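Local coordinates for protein oxidoreductase (PDB 3Q2K) that probably oxidises a UDP-linked N-acetylglucosaminuronic acid with the help of NAD, a step in making 2,3-diacetamido-2,3-dideoxy-D-mannuronic acid, at residues C[33-38]-C[44-49]. Sequence-based numbering, arbitrary orientation.
Sequences FGLVGC and NHIGAI. With NAI (1,4-dihydronicotinamide adenine dinucleotide), chain U.
Ile49 lays CG1 over one face of the Phe33 ring, 4.0 Å from Phe33 CD2, the side chains crossing obliquely, and its CD1 reaches back to the root of the ring, 3.9 Å from Phe33 CB. The Phe33 CA-CB bond points toward the helix; with CG anti to the carbonyl carbon (chi1 -80°) the ring then runs alongside it and offers a face to Ile49. The same ring meets Tyr325 of helix 321-333 edge-to-face. Two residues along the strand, Leu35 splits its methyls between neighbouring helix residues. CD2 packs on Ile46 CG1 at 3.9 Å, the two side chains crossing at about a right angle, while CD1 lies 4.3 Å from His45 CB. The Ile46 CA-CB bond runs past the strand rather than at it, and its CG1 arm makes the contact.

This is the opening of the Rossmann fold: strand 31-36 and helix 42-50 begin the first beta-alpha-beta unit, their short segments running nearly antiparallel (169°) with axes 10.1 Å apart. Leu58 of the adjacent strand 56-62 touches Leu35, Ile46 and Ile49, continuing the apolar layer under the helix. No hydrogen bond joins the two segments. The buried His45 ring has both nitrogens engaged, ND1 with Tyr325 OH and NE2 with Glu122 OE1, which fixes its rotation; Glu122 also bonds the dinucleotide through OE2. Beyond the packed residues the strand runs into the cofactor pocket, where Val36 CG1 approaches the adenine carbon C2A of NADH at 3.8 Å and Gly37 CA lies 3.6 Å from ribose O4B.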
loop_
_atom_site.group_PDB
_atom_site.type_symbol
_atom_site.label_atom_id
_atom_site.label_comp_id
_atom_site.label_asym_id
_atom_site.label_seq_id
_atom_site.Cartn_x
_atom_site.Cartn_y
_atom_site.Cartn_z
ATOM N N PHE C 33 -3.073 34.479 -39.280
ATOM C CA PHE C 33 -3.537 33.293 -38.563
ATOM C C PHE C 33 -4.060 32.197 -39.482
ATOM O O PHE C 33 -4.726 32.478 -40.476
ATOM C CB PHE C 33 -4.751 33.607 -37.689
ATOM C CG PHE C 33 -4.419 34.256 -36.380
ATOM C CD1 PHE C 33 -3.920 33.512 -35.329
ATOM C CD2 PHE C 33 -4.653 35.604 -36.197
ATOM C CE1 PHE C 33 -3.656 34.114 -34.120
ATOM C CE2 PHE C 33 -4.384 36.213 -34.993
ATOM C CZ PHE C 33 -3.880 35.466 -33.957
ATOM N N GLY C 34 -3.838 30.950 -39.086
ATOM C CA GLY C 34 -4.432 29.811 -39.774
ATOM C C GLY C 34 -5.273 29.048 -38.774
ATOM O O GLY C 34 -4.865 28.890 -37.624
ATOM N N LEU C 35 -6.447 28.603 -39.211
ATOM C CA LEU C 35 -7.336 27.812 -38.371
ATOM C C LEU C 35 -7.374 26.353 -38.815
ATOM O O LEU C 35 -7.586 26.047 -39.990
ATOM C CB LEU C 35 -8.740 28.419 -38.389
ATOM C CG LEU C 35 -9.800 27.664 -37.584
ATOM C CD1 LEU C 35 -9.423 27.683 -36.121
ATOM C CD2 LEU C 35 -11.174 28.309 -37.744
ATOM N N VAL C 36 -7.124 25.453 -37.868
ATOM C CA VAL C 36 -7.128 24.013 -38.129
ATOM C C VAL C 36 -8.299 23.383 -37.375
ATOM O O VAL C 36 -8.317 23.347 -36.142
ATOM C CB VAL C 36 -5.822 23.387 -37.624
ATOM C CG1 VAL C 36 -5.739 21.903 -37.967
ATOM C CG2 VAL C 36 -4.642 24.183 -38.165
ATOM N N GLY C 37 -9.278 22.887 -38.126
ATOM C CA GLY C 37 -10.530 22.375 -37.581
ATOM C C GLY C 37 -11.685 23.348 -37.738
ATOM O O GLY C 37 -11.719 24.393 -37.085
ATOM N N CYS C 38 -12.648 23.008 -38.591
ATOM C CA CYS C 38 -13.753 23.926 -38.854
ATOM C C CYS C 38 -15.062 23.379 -38.317
ATOM O O CYS C 38 -16.052 23.293 -39.039
ATOM C CB CYS C 38 -13.915 24.191 -40.350
ATOM S SG CYS C 38 -12.369 24.812 -41.046
ATOM N N ASN C 44 -16.217 30.877 -33.216
ATOM C CA ASN C 44 -15.819 31.929 -32.283
ATOM C C ASN C 44 -14.413 32.402 -32.603
ATOM O O ASN C 44 -14.040 33.528 -32.280
ATOM C CB ASN C 44 -15.842 31.457 -30.829
ATOM C CG ASN C 44 -17.094 30.676 -30.510
ATOM O OD1 ASN C 44 -17.805 30.994 -29.561
ATOM N ND2 ASN C 44 -17.382 29.670 -31.328
ATOM N N HIS C 45 -13.624 31.514 -33.204
ATOM C CA HIS C 45 -12.254 31.906 -33.501
ATOM C C HIS C 45 -12.357 32.863 -34.678
ATOM O O HIS C 45 -11.981 34.030 -34.544
ATOM C CB HIS C 45 -11.383 30.695 -33.824
ATOM C CG HIS C 45 -11.013 29.912 -32.604
ATOM N ND1 HIS C 45 -9.943 30.261 -31.809
ATOM C CD2 HIS C 45 -11.606 28.852 -32.007
ATOM C CE1 HIS C 45 -9.877 29.433 -30.784
ATOM N NE2 HIS C 45 -10.862 28.559 -30.889
ATOM N N ILE C 46 -12.872 32.353 -35.794
ATOM C CA ILE C 46 -13.113 33.155 -36.993
ATOM C C ILE C 46 -13.669 34.528 -36.616
ATOM O O ILE C 46 -13.166 35.563 -37.043
ATOM C CB ILE C 46 -14.172 32.505 -37.898
ATOM C CG1 ILE C 46 -13.638 31.250 -38.582
ATOM C CG2 ILE C 46 -14.639 33.471 -38.985
ATOM C CD1 ILE C 46 -14.818 30.449 -39.102
ATOM N N GLY C 47 -14.720 34.573 -35.806
ATOM C CA GLY C 47 -15.229 35.862 -35.360
ATOM C C GLY C 47 -14.413 36.659 -34.361
ATOM O O GLY C 47 -14.563 37.875 -34.232
ATOM N N ALA C 48 -13.550 35.992 -33.604
ATOM C CA ALA C 48 -12.741 36.761 -32.668
ATOM C C ALA C 48 -11.658 37.406 -33.520
ATOM O O ALA C 48 -11.341 38.582 -33.344
ATOM C CB ALA C 48 -12.132 35.896 -31.576
ATOM N N ILE C 49 -11.113 36.629 -34.451
ATOM C CA ILE C 49 -10.009 37.127 -35.267
ATOM C C ILE C 49 -10.472 38.347 -36.055
ATOM O O ILE C 49 -9.779 39.364 -36.118
ATOM C CB ILE C 49 -9.467 36.080 -36.245
ATOM C CG1 ILE C 49 -8.591 35.093 -35.471
ATOM C CG2 ILE C 49 -8.656 36.796 -37.317
ATOM C CD1 ILE C 49 -8.373 33.742 -36.125
HETATM P PA NAI U . -15.791 19.507 -33.433
HETATM O O1A NAI U . -16.142 18.116 -33.789
HETATM O O2A NAI U . -17.103 20.409 -33.687
HETATM O O5B NAI U . -14.855 20.286 -34.489
HETATM C C5B NAI U . -14.010 19.313 -35.095
HETATM C C4B NAI U . -13.368 19.738 -36.410
HETATM O O4B NAI U . -12.020 19.252 -36.471
HETATM C C3B NAI U . -14.265 18.945 -37.380
HETATM O O3B NAI U . -14.677 19.843 -38.414
HETATM C C2B NAI U . -13.298 17.791 -37.765
HETATM O O2B NAI U . -13.484 17.331 -39.106
HETATM C C1B NAI U . -11.976 18.591 -37.744
HETATM N N9A NAI U . -10.878 17.640 -37.786
HETATM C C8A NAI U . -10.849 16.365 -37.313
HETATM N N7A NAI U . -9.659 15.885 -37.544
HETATM C C5A NAI U . -8.862 16.778 -38.173
HETATM C C6A NAI U . -7.535 16.816 -38.643
HETATM N N6A NAI U . -6.675 15.743 -38.497
HETATM N N1A NAI U . -7.118 17.948 -39.202
HETATM C C2A NAI U . -7.895 19.012 -39.310
HETATM N N3A NAI U . -9.141 19.016 -38.887
HETATM C C4A NAI U . -9.647 17.938 -38.303
HETATM O O3 NAI U . -15.652 19.691 -31.846
HETATM P PN NAI U . -15.244 21.153 -31.323
HETATM O O1N NAI U . -16.351 21.408 -30.283
HETATM O O2N NAI U . -15.269 22.395 -32.238
HETATM O O5D NAI U . -13.884 20.929 -30.477
HETATM C C5D NAI U . -13.187 22.168 -30.459
HETATM C C4D NAI U . -11.814 21.999 -29.798
HETATM O O4D NAI U . -11.825 23.225 -29.037
HETATM C C3D NAI U . -11.765 20.855 -28.764
HETATM O O3D NAI U . -10.521 20.764 -28.080
HETATM C C2D NAI U . -12.751 21.417 -27.721
HETATM O O2D NAI U . -12.337 20.923 -26.451
HETATM C C1D NAI U . -12.298 22.896 -27.719
HETATM N N1N NAI U . -13.374 23.832 -27.401
HETATM C C2N NAI U . -13.075 24.842 -26.614
HETATM C C3N NAI U . -14.078 25.750 -26.300
HETATM C C7N NAI U . -13.770 26.880 -25.405
HETATM O O7N NAI U . -14.672 27.424 -24.802
HETATM N N7N NAI U . -12.480 27.247 -25.262
HETATM C C4N NAI U . -15.365 25.560 -26.800
HETATM C C5N NAI U . -15.600 24.461 -27.605
HETATM C C6N NAI U . -14.565 23.599 -27.911
#